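Local coordinates for protein BB0689 (Borrelia burgdorferi, PDB 4D53) that is an outer-surface lipoprotein of the CAP superfamily whose precise biochemical role is not established, at residues L23-D35 and E103-G115. Sequence-based numbering, arbitrary orientation.
Sequences LRKKLNLNHLEID and EALINTDTDKIGG
Arg24 reaches from the end of helix 10-26 to the chain that leaves helix 99-105, and its guanidinium group is a worked example of one cation serving several backbone carbonyls. Its NH1 and NH2 take Asn107 O end-on, at the edge of the group, the NH2 bond being 2.8 Å long, while NH1 also donates to Leu105 O at 2.9 Å. On the remaining edge NE and NH2 grip Asn30 O side-on. A bend at chi3 (62°) turns the group toward these acceptors, all three of which lie close to its plane. Leu29 CB lies over the rim of one face and Leu32 CD1 over the rim of the other, 3.4 Å above the plane, so bonds and packing together should fix the rotation of this buried group.

Asn30 adds a second tie, its ND2 donating to Thr110 O (2.8 Å) in the plane of the amide. Beyond it the chains run parallel as sheet strands: Glu33 N bonds to Asp111 O, Glu33 O receives Ile113 N, and Asp35 N reaches Ile113 O at 2.8 Å. This pairing with strand 112-119 places strand 33-34 at an edge of the CAP-domain sheet. Glu33 and Lys112 lie side by side on one face of the sheet in a salt bridge, OE1 to NZ 3.0 Å. On the opposite face the Leu32 and Ile113 side chains cross at about a right angle, Leu32 CB against Ile113 CG2.

At the other end Ile106 is touched by Leu27 and Leu29, with Leu29 CD1 3.6 Å from Ile106 CB. The carbonyls gathered around Arg24 would stabilise its charge away from water, joining two helix ends without an acidic partner from either segment.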
loop_
_atom_site.group_PDB
_atom_site.type_symbol
_atom_site.label_atom_id
_atom_site.label_comp_id
_atom_site.label_asym_id
_atom_site.label_seq_id
_atom_site.Cartn_x
_atom_site.Cartn_y
_atom_site.Cartn_z
ATOM N N LEU A 23 5.179 0.219 -14.769
ATOM C CA LEU A 23 5.662 -1.144 -14.627
ATOM C C LEU A 23 4.650 -2.152 -15.096
ATOM O O LEU A 23 4.979 -3.043 -15.927
ATOM C CB LEU A 23 6.121 -1.471 -13.190
ATOM C CG LEU A 23 6.312 -2.951 -12.822
ATOM C CD1 LEU A 23 7.631 -3.412 -13.440
ATOM C CD2 LEU A 23 6.389 -3.046 -11.305
ATOM N N ARG A 24 3.401 -2.050 -14.645
ATOM C CA ARG A 24 2.421 -3.064 -15.044
ATOM C C ARG A 24 2.098 -2.974 -16.568
ATOM O O ARG A 24 1.873 -4.008 -17.222
ATOM C CB ARG A 24 1.185 -2.964 -14.200
ATOM C CG ARG A 24 1.404 -3.330 -12.716
ATOM C CD ARG A 24 0.172 -3.032 -11.898
ATOM N NE ARG A 24 -0.969 -3.820 -12.334
ATOM C CZ ARG A 24 -1.189 -5.058 -12.006
ATOM N NH1 ARG A 24 -0.352 -5.667 -11.176
ATOM N NH2 ARG A 24 -2.243 -5.758 -12.537
ATOM N N LYS A 25 2.061 -1.771 -17.082
ATOM C CA LYS A 25 1.795 -1.553 -18.469
ATOM C C LYS A 25 2.878 -2.187 -19.368
ATOM O O LYS A 25 2.575 -2.874 -20.346
ATOM C CB LYS A 25 1.674 -0.077 -18.728
ATOM C CG LYS A 25 1.420 0.199 -20.205
ATOM C CD LYS A 25 1.231 1.651 -20.464
ATOM C CE LYS A 25 0.592 1.777 -21.844
ATOM N NZ LYS A 25 0.484 3.188 -22.264
ATOM N N LYS A 26 4.143 -2.051 -18.973
ATOM C CA LYS A 26 5.240 -2.653 -19.702
ATOM C C LYS A 26 5.184 -4.158 -19.662
ATOM O O LYS A 26 5.713 -4.794 -20.569
ATOM C CB LYS A 26 6.616 -2.133 -19.206
ATOM C CG LYS A 26 6.955 -0.680 -19.568
ATOM C CD LYS A 26 6.165 -0.111 -20.744
ATOM C CE LYS A 26 6.363 1.392 -21.004
ATOM N NZ LYS A 26 7.612 1.947 -20.395
ATOM N N LEU A 27 4.589 -4.754 -18.672
ATOM C CA LEU A 27 4.411 -6.170 -18.657
ATOM C C LEU A 27 3.048 -6.640 -19.285
ATOM O O LEU A 27 2.702 -7.823 -19.174
ATOM C CB LEU A 27 4.539 -6.767 -17.264
ATOM C CG LEU A 27 6.005 -6.648 -16.750
ATOM C CD1 LEU A 27 5.928 -6.933 -15.268
ATOM C CD2 LEU A 27 6.845 -7.721 -17.437
ATOM N N ASN A 28 2.312 -5.704 -19.840
ATOM C CA ASN A 28 0.929 -5.990 -20.358
ATOM C C ASN A 28 0.044 -6.629 -19.360
ATOM O O ASN A 28 -0.833 -7.452 -19.650
ATOM C CB ASN A 28 1.008 -6.805 -21.667
ATOM C CG ASN A 28 -0.109 -6.458 -22.628
ATOM O OD1 ASN A 28 -0.779 -5.432 -22.514
ATOM N ND2 ASN A 28 -0.291 -7.294 -23.594
ATOM N N LEU A 29 0.155 -6.144 -18.104
ATOM C CA LEU A 29 -0.706 -6.600 -17.094
ATOM C C LEU A 29 -1.944 -5.705 -17.027
ATOM O O LEU A 29 -2.017 -4.613 -17.581
ATOM C CB LEU A 29 0.017 -6.514 -15.720
ATOM C CG LEU A 29 1.238 -7.413 -15.621
ATOM C CD1 LEU A 29 2.052 -7.142 -14.354
ATOM C CD2 LEU A 29 0.930 -8.899 -15.715
ATOM N N ASN A 30 -2.887 -6.119 -16.237
ATOM C CA ASN A 30 -4.132 -5.310 -16.162
ATOM C C ASN A 30 -3.994 -3.988 -15.404
ATOM O O ASN A 30 -3.248 -3.869 -14.420
ATOM C CB ASN A 30 -5.281 -6.176 -15.588
ATOM C CG ASN A 30 -4.966 -6.734 -14.184
ATOM O OD1 ASN A 30 -4.029 -7.508 -14.028
ATOM N ND2 ASN A 30 -5.781 -6.382 -13.182
ATOM N N HIS A 31 -4.744 -3.013 -15.876
ATOM C CA HIS A 31 -4.745 -1.666 -15.305
ATOM C C HIS A 31 -5.537 -1.624 -14.011
ATOM O O HIS A 31 -6.728 -1.980 -13.945
ATOM C CB HIS A 31 -5.298 -0.675 -16.276
ATOM C CG HIS A 31 -5.242 0.734 -15.786
ATOM N ND1 HIS A 31 -6.370 1.386 -15.339
ATOM C CD2 HIS A 31 -4.218 1.603 -15.651
ATOM C CE1 HIS A 31 -6.051 2.609 -14.963
ATOM N NE2 HIS A 31 -4.755 2.776 -15.161
ATOM N N LEU A 32 -4.850 -1.188 -12.966
ATOM C CA LEU A 32 -5.461 -1.029 -11.669
ATOM C C LEU A 32 -6.078 0.377 -11.510
ATOM O O LEU A 32 -5.451 1.390 -11.899
ATOM C CB LEU A 32 -4.404 -1.250 -10.575
ATOM C CG LEU A 32 -3.736 -2.622 -10.568
ATOM C CD1 LEU A 32 -2.590 -2.632 -9.560
ATOM C CD2 LEU A 32 -4.759 -3.698 -10.285
ATOM N N GLU A 33 -7.280 0.451 -10.921
ATOM C CA GLU A 33 -7.926 1.772 -10.684
ATOM C C GLU A 33 -7.771 2.111 -9.218
ATOM O O GLU A 33 -7.918 1.244 -8.370
ATOM C CB GLU A 33 -9.426 1.668 -10.994
ATOM C CG GLU A 33 -9.597 1.540 -12.513
ATOM C CD GLU A 33 -11.046 1.430 -12.994
ATOM O OE1 GLU A 33 -12.008 1.538 -12.175
ATOM O OE2 GLU A 33 -11.191 1.254 -14.228
ATOM N N ILE A 34 -7.462 3.339 -8.951
ATOM C CA ILE A 34 -7.325 3.797 -7.521
ATOM C C ILE A 34 -8.640 3.732 -6.823
ATOM O O ILE A 34 -9.657 4.157 -7.412
ATOM C CB ILE A 34 -6.771 5.201 -7.471
ATOM C CG1 ILE A 34 -5.384 5.228 -8.094
ATOM C CG2 ILE A 34 -6.676 5.674 -6.003
ATOM C CD1 ILE A 34 -4.922 6.615 -8.495
ATOM N N ASP A 35 -8.692 3.176 -5.615
ATOM C CA ASP A 35 -9.958 2.954 -4.924
ATOM C C ASP A 35 -9.954 3.688 -3.579
ATOM O O ASP A 35 -9.004 3.516 -2.751
ATOM C CB ASP A 35 -10.159 1.471 -4.706
ATOM C CG ASP A 35 -11.468 1.154 -3.981
ATOM O OD1 ASP A 35 -12.475 1.040 -4.675
ATOM O OD2 ASP A 35 -11.492 0.990 -2.729
ATOM N N GLU A 103 5.552 -10.302 -6.409
ATOM C CA GLU A 103 4.318 -11.052 -6.753
ATOM C C GLU A 103 3.108 -10.135 -6.650
ATOM O O GLU A 103 2.240 -10.126 -7.534
ATOM C CB GLU A 103 4.137 -12.226 -5.824
ATOM C CG GLU A 103 3.197 -13.291 -6.309
ATOM C CD GLU A 103 1.741 -12.965 -6.145
ATOM O OE1 GLU A 103 1.391 -12.138 -5.233
ATOM O OE2 GLU A 103 0.934 -13.516 -6.966
ATOM N N ALA A 104 3.045 -9.337 -5.577
ATOM C CA ALA A 104 1.962 -8.363 -5.449
ATOM C C ALA A 104 1.979 -7.307 -6.487
ATOM O O ALA A 104 0.910 -6.982 -7.088
ATOM C CB ALA A 104 1.978 -7.782 -4.010
ATOM N N LEU A 105 3.137 -6.693 -6.756
ATOM C CA LEU A 105 3.197 -5.630 -7.740
ATOM C C LEU A 105 2.782 -6.060 -9.137
ATOM O O LEU A 105 2.222 -5.264 -9.889
ATOM C CB LEU A 105 4.594 -5.068 -7.860
ATOM C CG LEU A 105 5.168 -4.249 -6.732
ATOM C CD1 LEU A 105 6.655 -3.895 -7.012
ATOM C CD2 LEU A 105 4.357 -2.953 -6.618
ATOM N N ILE A 106 3.062 -7.288 -9.494
ATOM C CA ILE A 106 2.734 -7.747 -10.850
ATOM C C ILE A 106 1.523 -8.739 -10.876
ATOM O O ILE A 106 1.394 -9.499 -11.838
ATOM C CB ILE A 106 4.000 -8.358 -11.566
ATOM C CG1 ILE A 106 4.455 -9.636 -10.897
ATOM C CG2 ILE A 106 5.064 -7.307 -11.668
ATOM C CD1 ILE A 106 5.487 -10.431 -11.736
ATOM N N ASN A 107 0.707 -8.745 -9.833
ATOM C CA ASN A 107 -0.443 -9.643 -9.741
ATOM C C ASN A 107 -1.510 -9.356 -10.840
ATOM O O ASN A 107 -1.684 -8.226 -11.282
ATOM C CB ASN A 107 -1.015 -9.690 -8.363
ATOM C CG ASN A 107 -2.008 -8.603 -8.093
ATOM O OD1 ASN A 107 -1.706 -7.459 -7.659
ATOM N ND2 ASN A 107 -3.229 -8.910 -8.488
ATOM N N THR A 108 -2.207 -10.419 -11.235
ATOM C CA THR A 108 -3.348 -10.309 -12.183
ATOM C C THR A 108 -4.647 -10.606 -11.527
ATOM O O THR A 108 -5.652 -10.703 -12.218
ATOM C CB THR A 108 -3.229 -11.345 -13.350
ATOM O OG1 THR A 108 -3.146 -12.674 -12.833
ATOM C CG2 THR A 108 -2.122 -11.033 -14.146
ATOM N N ASP A 109 -4.671 -10.755 -10.204
ATOM C CA ASP A 109 -5.824 -11.150 -9.470
ATOM C C ASP A 109 -6.705 -9.964 -9.059
ATOM O O ASP A 109 -7.761 -10.207 -8.518
ATOM C CB ASP A 109 -5.513 -11.797 -8.129
ATOM C CG ASP A 109 -4.815 -13.086 -8.197
ATOM O OD1 ASP A 109 -4.703 -13.682 -9.323
ATOM O OD2 ASP A 109 -4.366 -13.439 -7.046
ATOM N N THR A 110 -6.183 -8.737 -9.079
ATOM C CA THR A 110 -6.852 -7.600 -8.390
ATOM C C THR A 110 -7.110 -6.569 -9.473
ATOM O O THR A 110 -6.382 -6.545 -10.452
ATOM C CB THR A 110 -5.987 -6.995 -7.231
ATOM O OG1 THR A 110 -4.734 -6.575 -7.793
ATOM C CG2 THR A 110 -5.807 -7.962 -6.102
ATOM N N ASP A 111 -8.141 -5.711 -9.329
ATOM C CA ASP A 111 -8.342 -4.622 -10.231
ATOM C C ASP A 111 -8.296 -3.255 -9.623
ATOM O O ASP A 111 -8.378 -2.255 -10.333
ATOM C CB ASP A 111 -9.634 -4.779 -11.099
ATOM C CG ASP A 111 -10.896 -4.897 -10.292
ATOM O OD1 ASP A 111 -10.862 -4.952 -9.063
ATOM O OD2 ASP A 111 -11.963 -4.958 -10.932
ATOM N N LYS A 112 -8.160 -3.192 -8.303
ATOM C CA LYS A 112 -8.134 -1.923 -7.573
ATOM C C LYS A 112 -6.820 -1.832 -6.746
ATOM O O LYS A 112 -6.355 -2.822 -6.255
ATOM C CB LYS A 112 -9.298 -1.873 -6.577
ATOM C CG LYS A 112 -10.685 -2.020 -7.232
ATOM C CD LYS A 112 -11.001 -0.958 -8.244
ATOM C CE LYS A 112 -12.339 -1.239 -8.966
ATOM N NZ LYS A 112 -12.604 -0.019 -9.740
ATOM N N ILE A 113 -6.346 -0.612 -6.558
ATOM C CA ILE A 113 -5.192 -0.295 -5.725
ATOM C C ILE A 113 -5.524 0.926 -4.851
ATOM O O ILE A 113 -6.259 1.868 -5.262
ATOM C CB ILE A 113 -3.943 -0.000 -6.587
ATOM C CG1 ILE A 113 -2.656 0.044 -5.784
ATOM C CG2 ILE A 113 -4.079 1.244 -7.434
ATOM C CD1 ILE A 113 -1.412 0.206 -6.630
ATOM N N GLY A 114 -4.913 0.959 -3.675
ATOM C CA GLY A 114 -4.965 2.144 -2.879
ATOM C C GLY A 114 -3.849 2.128 -1.836
ATOM O O GLY A 114 -3.593 1.103 -1.218
ATOM N N GLY A 115 -3.190 3.249 -1.675
ATOM C CA GLY A 115 -2.093 3.316 -0.697
ATOM C C GLY A 115 -1.935 4.608 -0.023
ATOM O O GLY A 115 -2.678 5.621 -0.300
#